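Separin (Saccharomyces cerevisiae, PDB 5U1T) is a caspase-like cysteine protease that cleaves a cohesin subunit at the onset of anaphase and so frees sister chromatids for segregation. Local coordinates at residues N667-T672 against A687-N692. Residues are numbered along the deposited sequence; the frame is centred on the assembly and turned at random.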
ATOM      1  N   ASN A 667     -16.369   1.842  16.139  1.00 96.52           N
ATOM      2  CA  ASN A 667     -17.067   0.998  17.096  1.00 98.25           C
ATOM      3  C   ASN A 667     -18.394   0.500  16.574  1.00 98.20           C
ATOM      4  O   ASN A 667     -18.885  -0.521  17.046  1.00102.88           O
ATOM      5  CB  ASN A 667     -17.252   1.731  18.423  1.00100.80           C
ATOM      6  CG  ASN A 667     -15.932   1.916  19.166  1.00100.73           C
ATOM      7  OD1 ASN A 667     -15.260   2.945  19.028  1.00 96.28           O
ATOM      8  ND2 ASN A 667     -15.542   0.901  19.941  1.00101.10           N
ATOM      9  N   GLN A 668     -18.971   1.197  15.597  1.00 91.97           N
ATOM     10  CA  GLN A 668     -20.160   0.669  14.942  1.00 90.43           C
ATOM     11  C   GLN A 668     -19.762  -0.584  14.167  1.00 93.64           C
ATOM     12  O   GLN A 668     -20.258  -1.677  14.437  1.00 93.89           O
ATOM     13  CB  GLN A 668     -20.807   1.706  14.021  1.00 84.25           C
ATOM     14  CG  GLN A 668     -21.524   2.831  14.760  1.00 97.02           C
ATOM     15  CD  GLN A 668     -22.698   2.346  15.620  1.00108.86           C
ATOM     16  OE1 GLN A 668     -23.583   1.619  15.147  1.00109.08           O
ATOM     17  NE2 GLN A 668     -22.708   2.754  16.897  1.00109.47           N
ATOM     18  N   LEU A 669     -18.836  -0.413  13.227  1.00 90.68           N
ATOM     19  CA  LEU A 669     -18.312  -1.509  12.414  1.00 90.90           C
ATOM     20  C   LEU A 669     -17.959  -2.758  13.233  1.00 95.97           C
ATOM     21  O   LEU A 669     -18.367  -3.873  12.876  1.00100.40           O
ATOM     22  CB  LEU A 669     -17.075  -1.041  11.632  1.00 89.40           C
ATOM     23  CG  LEU A 669     -17.285  -0.064  10.469  1.00 83.64           C
ATOM     24  CD1 LEU A 669     -15.980   0.162   9.692  1.00 82.37           C
ATOM     25  CD2 LEU A 669     -18.395  -0.535   9.541  1.00 77.36           C
ATOM     26  N   GLN A 670     -17.214  -2.570  14.325  1.00 96.26           N
ATOM     27  CA  GLN A 670     -16.768  -3.682  15.170  1.00100.18           C
ATOM     28  C   GLN A 670     -17.933  -4.536  15.674  1.00102.91           C
ATOM     29  O   GLN A 670     -17.876  -5.771  15.629  1.00102.70           O
ATOM     30  CB  GLN A 670     -15.956  -3.164  16.367  1.00 98.09           C
ATOM     31  CG  GLN A 670     -14.482  -3.537  16.321  1.00 92.88           C
ATOM     32  CD  GLN A 670     -13.633  -2.696  17.260  1.00 97.88           C
ATOM     33  OE1 GLN A 670     -12.446  -2.473  17.004  1.00 88.41           O
ATOM     34  NE2 GLN A 670     -14.236  -2.228  18.362  1.00103.99           N
ATOM     35  N   LYS A 671     -18.997  -3.886  16.139  1.00 97.67           N
ATOM     36  CA  LYS A 671     -20.120  -4.629  16.692  1.00102.33           C
ATOM     37  C   LYS A 671     -21.010  -5.181  15.584  1.00 99.30           C
ATOM     38  O   LYS A 671     -21.463  -6.326  15.658  1.00 99.59           O
ATOM     39  CB  LYS A 671     -20.944  -3.754  17.642  1.00106.81           C
ATOM     40  CG  LYS A 671     -20.128  -2.970  18.690  1.00110.35           C
ATOM     41  CD  LYS A 671     -18.950  -3.768  19.261  1.00111.60           C
ATOM     42  CE  LYS A 671     -18.291  -3.039  20.425  1.00109.48           C
ATOM     43  NZ  LYS A 671     -19.206  -3.044  21.611  1.00102.87           N
ATOM     44  N   THR A 672     -21.232  -4.379  14.545  1.00 98.91           N
ATOM     45  CA  THR A 672     -22.245  -4.685  13.532  1.00 96.80           C
ATOM     46  C   THR A 672     -21.893  -5.804  12.529  1.00 97.99           C
ATOM     47  O   THR A 672     -22.693  -6.105  11.638  1.00 97.60           O
ATOM     48  CB  THR A 672     -22.592  -3.423  12.717  1.00 91.36           C
ATOM     49  OG1 THR A 672     -21.436  -2.987  11.994  1.00 96.00           O
ATOM     50  CG2 THR A 672     -23.073  -2.303  13.634  1.00 97.27           C
ATOM     51  N   ALA A 687     -10.676  -5.471   8.596  1.00 65.34           N
ATOM     52  CA  ALA A 687      -9.455  -5.421   9.395  1.00 63.13           C
ATOM     53  C   ALA A 687      -8.518  -4.319   8.910  1.00 69.31           C
ATOM     54  O   ALA A 687      -7.903  -3.616   9.703  1.00 63.82           O
ATOM     55  CB  ALA A 687      -8.743  -6.776   9.375  1.00 59.77           C
ATOM     56  N   SER A 688      -8.415  -4.166   7.599  1.00 68.71           N
ATOM     57  CA  SER A 688      -7.508  -3.184   7.049  1.00 66.38           C
ATOM     58  C   SER A 688      -7.853  -1.772   7.534  1.00 65.70           C
ATOM     59  O   SER A 688      -6.966  -0.963   7.781  1.00 69.09           O
ATOM     60  CB  SER A 688      -7.529  -3.247   5.523  1.00 60.29           C
ATOM     61  OG  SER A 688      -6.343  -2.706   4.974  1.00 63.81           O
ATOM     62  N   SER A 689      -9.139  -1.489   7.688  1.00 57.92           N
ATOM     63  CA  SER A 689      -9.572  -0.145   8.037  1.00 66.60           C
ATOM     64  C   SER A 689      -9.290   0.192   9.496  1.00 70.14           C
ATOM     65  O   SER A 689      -9.185   1.365   9.861  1.00 69.01           O
ATOM     66  CB  SER A 689     -11.064   0.026   7.759  1.00 62.37           C
ATOM     67  OG  SER A 689     -11.823  -0.825   8.592  1.00 65.64           O
ATOM     68  N   LEU A 690      -9.183  -0.837  10.325  1.00 66.18           N
ATOM     69  CA  LEU A 690      -9.018  -0.637  11.752  1.00 65.48           C
ATOM     70  C   LEU A 690      -7.569  -0.471  12.171  1.00 60.80           C
ATOM     71  O   LEU A 690      -7.267  -0.474  13.345  1.00 66.62           O
ATOM     72  CB  LEU A 690      -9.626  -1.806  12.510  1.00 62.08           C
ATOM     73  CG  LEU A 690     -11.147  -1.861  12.444  1.00 63.35           C
ATOM     74  CD1 LEU A 690     -11.696  -3.022  13.259  1.00 63.77           C
ATOM     75  CD2 LEU A 690     -11.739  -0.531  12.913  1.00 68.83           C
ATOM     76  N   ILE A 691      -6.669  -0.309  11.220  1.00 59.08           N
ATOM     77  CA  ILE A 691      -5.264  -0.383  11.557  1.00 62.69           C
ATOM     78  C   ILE A 691      -4.688   0.960  12.046  1.00 67.64           C
ATOM     79  O   ILE A 691      -3.924   0.976  13.001  1.00 70.77           O
ATOM     80  CB  ILE A 691      -4.467  -0.930  10.359  1.00 62.33           C
ATOM     81  CG1 ILE A 691      -4.750  -2.430  10.210  1.00 62.22           C
ATOM     82  CG2 ILE A 691      -2.973  -0.697  10.525  1.00 59.07           C
ATOM     83  CD1 ILE A 691      -4.081  -3.072   9.018  1.00 55.54           C
ATOM     84  N   ASN A 692      -5.087   2.067  11.422  1.00 67.22           N
ATOM     85  CA  ASN A 692      -4.655   3.439  11.757  1.00 66.23           C
ATOM     86  C   ASN A 692      -4.381   3.793  13.245  1.00 69.11           C
ATOM     87  O   ASN A 692      -5.202   3.492  14.106  1.00 66.06           O
ATOM     88  CB  ASN A 692      -5.712   4.394  11.220  1.00 63.63           C
ATOM     89  CG  ASN A 692      -5.186   5.784  10.996  1.00 63.25           C
ATOM     90  OD1 ASN A 692      -4.771   6.459  11.931  1.00 69.05           O
ATOM     91  ND2 ASN A 692      -5.224   6.235   9.752  1.00 64.64           N
TER
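Gln670 and Leu690 bridge the gap between helix 659-672 and the turn that follows helix 680-689, their side chains crossing at a slant. The leucine reaches over with one methyl, CD1, which lies 3.9 Å from OE1 of Gln670 and 4.2 Å from CG of the same glutamine. Both are van der Waals approaches, the amide oxygen and the aliphatic CG meeting the same methyl. Gln670 gets there by running extended beyond CG (chi2 163°), which carries the amide out toward the second segment. In Leu690 the CB bond already leads toward helix 659-672, and with CG anti to the carbonyl carbon (chi1 -70°) CD1 reaches the glutamine.

One residue earlier on each segment, Leu669 and Ser689 each leave their backbone toward the other segment, but meet more loosely: CD1 of Leu669 stays 4.4 Å from OG of Ser689. That hydroxyl is bound to the carbonyl of His686, three residues back in the chain, and Leu669 and Ser689 both also rest on helix 642-655. Leu690 is buried and packs against Tyr706 of helix 700-714 as well. The backbones remain well apart, with the CA atoms of Gln670 and Leu690 9.0 Å from each other, and only 121 Å² is buried. This is sparse side-chain packing between successive helices, the second contributing through its C-terminal turn, consistent with the helical-repeat-like stacking of the long helical domain of separase.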